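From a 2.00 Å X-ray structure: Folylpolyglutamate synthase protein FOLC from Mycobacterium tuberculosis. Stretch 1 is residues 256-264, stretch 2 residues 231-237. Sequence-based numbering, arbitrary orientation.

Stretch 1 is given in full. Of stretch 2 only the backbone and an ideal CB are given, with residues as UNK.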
# COMPACT_ATOMS: atom_id res chain seq x y z
N VAL A 256 4.74 -23.57 -1.31
CA VAL A 256 4.20 -22.52 -2.11
C VAL A 256 2.71 -22.67 -2.34
O VAL A 256 2.25 -23.77 -2.61
CB VAL A 256 4.91 -22.45 -3.46
CG1 VAL A 256 4.19 -21.45 -4.33
CG2 VAL A 256 6.41 -22.06 -3.29
N ALA A 257 1.96 -21.58 -2.25
CA ALA A 257 0.55 -21.55 -2.63
C ALA A 257 0.44 -20.44 -3.66
O ALA A 257 0.85 -19.29 -3.39
CB ALA A 257 -0.31 -21.21 -1.38
N ARG A 258 -0.17 -20.73 -4.81
CA ARG A 258 -0.16 -19.73 -5.90
C ARG A 258 -1.56 -19.41 -6.31
O ARG A 258 -2.35 -20.34 -6.51
CB ARG A 258 0.54 -20.30 -7.14
CG ARG A 258 2.00 -20.57 -6.93
CD ARG A 258 2.52 -21.60 -7.98
NE ARG A 258 1.87 -22.89 -7.76
CZ ARG A 258 1.86 -23.89 -8.65
NH1 ARG A 258 2.47 -23.76 -9.83
NH2 ARG A 258 1.23 -25.03 -8.35
N GLU A 259 -1.87 -18.13 -6.54
CA GLU A 259 -3.21 -17.81 -7.03
C GLU A 259 -3.47 -18.53 -8.29
O GLU A 259 -2.56 -18.73 -9.10
CB GLU A 259 -3.49 -16.29 -7.19
CG GLU A 259 -4.98 -16.04 -7.47
CD GLU A 259 -5.30 -14.55 -7.48
OE1 GLU A 259 -4.34 -13.80 -7.20
OE2 GLU A 259 -6.46 -14.15 -7.77
N ASP A 260 -4.70 -19.03 -8.41
CA ASP A 260 -5.16 -19.81 -9.58
C ASP A 260 -4.62 -21.21 -9.64
O ASP A 260 -4.85 -21.92 -10.62
CB ASP A 260 -4.88 -19.09 -10.91
CG ASP A 260 -5.61 -17.73 -11.01
OD1 ASP A 260 -6.75 -17.64 -10.58
OD2 ASP A 260 -5.03 -16.73 -11.45
N SER A 261 -3.87 -21.62 -8.63
CA SER A 261 -3.55 -23.06 -8.49
C SER A 261 -4.02 -23.61 -7.13
O SER A 261 -4.70 -24.63 -7.08
CB SER A 261 -2.05 -23.32 -8.59
OG SER A 261 -1.57 -23.15 -9.89
N GLU A 262 -3.60 -22.96 -6.04
CA GLU A 262 -3.93 -23.43 -4.71
C GLU A 262 -5.10 -22.65 -4.15
O GLU A 262 -5.72 -23.11 -3.23
CB GLU A 262 -2.72 -23.30 -3.75
CG GLU A 262 -1.62 -24.38 -3.90
CD GLU A 262 -0.88 -24.31 -5.24
OE1 GLU A 262 -0.32 -23.25 -5.54
OE2 GLU A 262 -0.87 -25.31 -6.00
N PHE A 263 -5.40 -21.48 -4.71
CA PHE A 263 -6.54 -20.65 -4.29
C PHE A 263 -6.95 -19.73 -5.44
O PHE A 263 -6.15 -19.50 -6.37
CB PHE A 263 -6.20 -19.82 -3.03
CG PHE A 263 -5.01 -18.91 -3.20
CD1 PHE A 263 -3.70 -19.39 -2.97
CD2 PHE A 263 -5.18 -17.60 -3.55
CE1 PHE A 263 -2.57 -18.53 -3.10
CE2 PHE A 263 -4.04 -16.72 -3.73
CZ PHE A 263 -2.77 -17.19 -3.51
N ALA A 264 -8.16 -19.16 -5.41
CA ALA A 264 -8.65 -18.36 -6.56
C ALA A 264 -9.91 -17.61 -6.21
O ALA A 264 -10.66 -18.02 -5.33
CB ALA A 264 -8.95 -19.28 -7.77
N UNK A 231 6.05 -20.52 4.38
CA UNK A 231 5.10 -20.66 3.29
C UNK A 231 5.16 -19.38 2.49
O UNK A 231 5.02 -18.32 3.08
CB UNK A 231 3.68 -20.94 3.79
N UNK A 232 5.34 -19.49 1.17
CA UNK A 232 5.27 -18.36 0.26
C UNK A 232 3.89 -18.40 -0.41
O UNK A 232 3.50 -19.40 -1.04
CB UNK A 232 6.40 -18.40 -0.77
N UNK A 233 3.15 -17.32 -0.26
CA UNK A 233 1.82 -17.22 -0.84
C UNK A 233 1.85 -16.16 -1.95
O UNK A 233 2.12 -15.01 -1.70
CB UNK A 233 0.78 -16.87 0.23
N UNK A 234 1.58 -16.56 -3.18
CA UNK A 234 1.92 -15.72 -4.28
C UNK A 234 0.69 -15.34 -5.11
O UNK A 234 -0.09 -16.21 -5.53
CB UNK A 234 2.96 -16.42 -5.15
N UNK A 235 0.52 -14.04 -5.34
CA UNK A 235 -0.58 -13.58 -6.17
C UNK A 235 -0.28 -13.82 -7.66
O UNK A 235 0.71 -14.47 -8.02
CB UNK A 235 -0.85 -12.10 -5.91
N UNK A 236 -1.11 -13.26 -8.54
CA UNK A 236 -0.96 -13.43 -10.00
C UNK A 236 0.32 -12.78 -10.48
O UNK A 236 0.55 -11.64 -10.14
CB UNK A 236 -2.16 -12.84 -10.75
N UNK A 237 1.15 -13.46 -11.30
CA UNK A 237 2.43 -12.88 -11.73
C UNK A 237 2.61 -13.18 -13.20
O UNK A 237 1.96 -14.09 -13.72
CB UNK A 237 3.60 -13.43 -10.91

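The two stretches run side by side as parallel strands, with residues 256-258 pairing with positions 232-234 at CA-CA separations of 4.8 to 4.9 Å. The hydrogen bonds of the ladder join backbone atoms and so do not by themselves specify the side chains of stretch 2; these are judged by what each face of the sheet offers.

Position 231 precedes the paired segment. Its CA-to-CB bond points sideways, nothing of stretch 1 lies within 5.5 Å of the ideal CB, and the extended backbone (-116/128) would accept many residues, beta-branched ones included. It is Val231, which makes no close contact with stretch 1.

At position 232 the carbonyl oxygen accepts a hydrogen bond from Ala257 N (2.9 Å from N to O of 232). The ideal CB lies on the same face as Val256, 4.4 Å from Val256 CG2, so an apolar side chain is suited there, small or branched. The deposited Ala232 is the small choice, its CB touching Val256 CG2 at 4.4 Å.

Position 233 projects to the other face, that of Ala257, where the ideal CB is 5.0 Å from Phe263 CE1. A methyl group and an aromatic ring offer an apolar surface and no charge; valine, isoleucine or leucine would all be reasonable, and the strand angles favour beta-branching. Val233, with chi1 in the t well, places CG1 3.7 Å from Phe263 CE1 and 4.5 Å from Ala257 CB, bridging the two.

Position 234 returns to the face of Val256 and Arg258. Its N donates to Ala257 O (2.8 Å) and its O accepts from Glu259 N (2.8 Å), which carries the pairing just past the strand. The ideal CB is 5.2 Å from Val256 CG1, so a medium or long aliphatic chain could reach that valine. Ile234 does so: with chi1 m and chi2 t, its CD1 lies 4.0 Å from Val256 CG1.

At position 235 the CA-to-CB direction leads away from stretch 1, although the ideal CB would still be 4.1 Å from Glu259 OE1. The phi/psi pair of -76/-170 does not demand glycine, and a small residue such as alanine or serine is also conceivable. The residue is Gly235, whose CA lies 3.9 Å from Glu259 OE1; water 1 donates to both Gly235 O and Glu259 O (3.0 Å each).

Position 236 starts sideways, but the carboxylates of Glu259 and Asp260 are near its ideal CB, 4.3 Å to Glu259 OE1 and 4.9 Å to Asp260 OD2. Such negative charge suits lysine or arginine. The end of the Arg236 side chain comes nearer to stretch 1 and forms a salt bridge with Asp260, which lies at the guanidinium edge: NE donates to OD2 at 2.8 Å. Glu259 OE2 lies 3.9 Å from Arg236 NE, well out of the guanidinium plane, a long salt bridge of charge alone. Water 2 links Arg236 N (3.0 Å) to Glu259 OE1 (2.6 Å).

Position 237 is out of reach, leaving the choice open; Gln237 hydrogen-bonds elsewhere in the structure.

Stretch 2, residues 231-237: VAVIGRQ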
# COMPACT_ATOMS: atom_id res chain seq x y z
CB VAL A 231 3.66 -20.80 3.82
CG1 VAL A 231 2.70 -20.91 2.69
CG2 VAL A 231 3.52 -22.00 4.72
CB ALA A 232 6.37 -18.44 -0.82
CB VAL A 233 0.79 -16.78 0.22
CG1 VAL A 233 -0.63 -16.89 -0.35
CG2 VAL A 233 0.92 -17.70 1.45
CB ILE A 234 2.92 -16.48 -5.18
CG1 ILE A 234 4.18 -16.78 -4.36
CG2 ILE A 234 3.35 -15.58 -6.31
CD1 ILE A 234 5.21 -17.70 -5.12
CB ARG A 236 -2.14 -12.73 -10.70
CG ARG A 236 -3.29 -13.67 -10.95
CD ARG A 236 -4.61 -12.98 -11.36
NE ARG A 236 -5.63 -14.03 -11.56
CZ ARG A 236 -6.73 -13.93 -12.31
NH1 ARG A 236 -7.01 -12.79 -12.94
NH2 ARG A 236 -7.57 -14.97 -12.41
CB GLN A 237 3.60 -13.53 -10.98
CG GLN A 237 3.53 -13.51 -9.45
CD GLN A 237 3.60 -12.10 -8.89
OE1 GLN A 237 3.94 -11.13 -9.60
NE2 GLN A 237 3.29 -11.96 -7.60
O HOH W 1 -0.05 -17.12 -9.10
O HOH W 2 -3.23 -11.47 -7.34
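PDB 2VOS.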